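Local structure of mannan endo-1,4-beta-mannosidase (Mytilus edulis, 2C0H) at residues P164-I168 / N239-D243. The protein hydrolyses internal beta-1,4-mannosidic linkages in the backbones of mannans, as a monomeric glycoside hydrolase of family 5. The protein carries 3 engineered substitutions. Residue numbers count along the deposited sequence, not the author numbering.
Sequences PEGEI and NLYSD. With SO4 (sulfate ion), chain B.
A buried carboxylate joins two loops whose backbones stay far apart: Tyr241 OH donates a 2.6 Å hydrogen bond to Glu165 OE2, although the nearest CA atoms, of Glu165 and Leu240, are 9.8 Å apart. Residues 164-166 form a 3-10 turn, with Glu167 N bonded to Pro164 O at 3.1 Å. Glu165 (chi1 m, chi2 p) curls its carboxylate to the edge of the Tyr241 ring; OE2 also accepts from Ser225 OG, and OE1 from Trp226 N. Asn239 to Ser242 make a type I turn overlapped by an Asx turn, in which Tyr241 N donates to Asn239 OD1 at 3.0 Å. The CA-to-CB bond of Tyr241 points toward 164-168 and, with chi1 m, places OH 3.4 Å from Pro164 CG, while Leu240 CD1 meets Ile168 CD1 at 3.9 Å beside helix 198-215. Ser242 N-caps helix 243-250, and a sulfate accepts from Asp243 N. The contact joins loops following strands 155-162 and 221-225 of the TIM barrel, next to Glu163, probable proton donor, and Trp226, probable substrate binder, of the family 5 active site.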
loop_
_atom_site.group_PDB
_atom_site.type_symbol
_atom_site.label_atom_id
_atom_site.label_comp_id
_atom_site.label_asym_id
_atom_site.label_seq_id
_atom_site.Cartn_x
_atom_site.Cartn_y
_atom_site.Cartn_z
ATOM N N PRO A 164 4.365 8.016 3.429
ATOM C CA PRO A 164 5.522 8.918 3.252
ATOM C C PRO A 164 5.408 10.280 3.961
ATOM O O PRO A 164 6.425 10.912 4.274
ATOM C CB PRO A 164 5.563 9.146 1.738
ATOM C CG PRO A 164 4.654 8.190 1.131
ATOM C CD PRO A 164 3.718 7.662 2.159
ATOM N N GLU A 165 4.180 10.735 4.208
ATOM C CA GLU A 165 3.938 12.028 4.836
ATOM C C GLU A 165 4.398 12.078 6.293
ATOM O O GLU A 165 4.464 13.150 6.884
ATOM C CB GLU A 165 2.476 12.409 4.726
ATOM C CG GLU A 165 1.937 12.348 3.282
ATOM C CD GLU A 165 1.363 10.989 2.883
ATOM O OE1 GLU A 165 1.463 9.993 3.659
ATOM O OE2 GLU A 165 0.823 10.905 1.760
ATOM N N GLY A 166 4.726 10.916 6.852
ATOM C CA GLY A 166 5.359 10.861 8.172
ATOM C C GLY A 166 6.645 11.665 8.254
ATOM O O GLY A 166 7.036 12.154 9.325
ATOM N N GLU A 167 7.298 11.804 7.110
ATOM C CA GLU A 167 8.630 12.394 7.044
ATOM C C GLU A 167 8.709 13.582 6.061
ATOM O O GLU A 167 9.802 14.078 5.762
ATOM C CB GLU A 167 9.666 11.281 6.755
ATOM C CG GLU A 167 9.800 10.296 7.960
ATOM C CD GLU A 167 10.448 8.946 7.671
ATOM O OE1 GLU A 167 10.713 8.590 6.502
ATOM O OE2 GLU A 167 10.659 8.194 8.654
ATOM N N ILE A 168 7.565 14.097 5.634
ATOM C CA ILE A 168 7.535 15.248 4.717
ATOM C C ILE A 168 7.771 16.580 5.472
ATOM O O ILE A 168 7.556 16.675 6.683
ATOM C CB ILE A 168 6.214 15.301 3.936
ATOM C CG1 ILE A 168 6.326 16.170 2.678
ATOM C CG2 ILE A 168 5.073 15.819 4.825
ATOM C CD1 ILE A 168 5.197 15.951 1.698
ATOM N N ASN A 239 -2.837 16.742 -4.585
ATOM C CA ASN A 239 -2.514 15.319 -4.715
ATOM C C ASN A 239 -1.038 15.122 -5.064
ATOM O O ASN A 239 -0.642 15.363 -6.188
ATOM C CB ASN A 239 -3.407 14.664 -5.786
ATOM C CG ASN A 239 -3.269 13.133 -5.857
ATOM O OD1 ASN A 239 -2.508 12.498 -5.122
ATOM N ND2 ASN A 239 -4.025 12.536 -6.775
ATOM N N LEU A 240 -0.253 14.660 -4.097
ATOM C CA LEU A 240 1.166 14.339 -4.311
ATOM C C LEU A 240 1.422 13.177 -5.266
ATOM O O LEU A 240 2.556 13.025 -5.744
ATOM C CB LEU A 240 1.838 13.977 -2.983
ATOM C CG LEU A 240 1.954 15.028 -1.885
ATOM C CD1 LEU A 240 2.485 14.414 -0.594
ATOM C CD2 LEU A 240 2.863 16.153 -2.333
ATOM N N TYR A 241 0.416 12.335 -5.514
ATOM C CA TYR A 241 0.616 11.064 -6.231
ATOM C C TYR A 241 -0.032 10.998 -7.602
ATOM O O TYR A 241 -0.098 9.922 -8.180
ATOM C CB TYR A 241 0.143 9.900 -5.347
ATOM C CG TYR A 241 0.751 9.995 -3.975
ATOM C CD1 TYR A 241 2.110 9.811 -3.791
ATOM C CD2 TYR A 241 -0.026 10.317 -2.871
ATOM C CE1 TYR A 241 2.680 9.927 -2.533
ATOM C CE2 TYR A 241 0.533 10.428 -1.619
ATOM C CZ TYR A 241 1.874 10.233 -1.450
ATOM O OH TYR A 241 2.433 10.345 -0.191
ATOM N N SER A 242 -0.477 12.142 -8.123
ATOM C CA SER A 242 -1.073 12.191 -9.461
ATOM C C SER A 242 0.024 11.930 -10.482
ATOM O O SER A 242 1.186 12.131 -10.184
ATOM C CB SER A 242 -1.734 13.546 -9.733
ATOM O OG SER A 242 -0.782 14.603 -9.886
ATOM N N ASP A 243 -0.365 11.504 -11.677
ATOM C CA ASP A 243 0.603 11.281 -12.762
ATOM C C ASP A 243 1.441 12.537 -12.985
ATOM O O ASP A 243 2.675 12.463 -13.094
ATOM C CB ASP A 243 -0.112 10.919 -14.076
ATOM C CG ASP A 243 -0.835 9.583 -14.022
ATOM O OD1 ASP A 243 -0.773 8.875 -12.993
ATOM O OD2 ASP A 243 -1.482 9.227 -15.033
HETATM S S SO4 B . -3.331 13.206 -13.482
HETATM O O1 SO4 B . -3.121 11.973 -12.723
HETATM O O2 SO4 B . -2.063 13.934 -13.578
HETATM O O3 SO4 B . -4.300 14.094 -12.842
HETATM O O4 SO4 B . -3.793 12.877 -14.835
#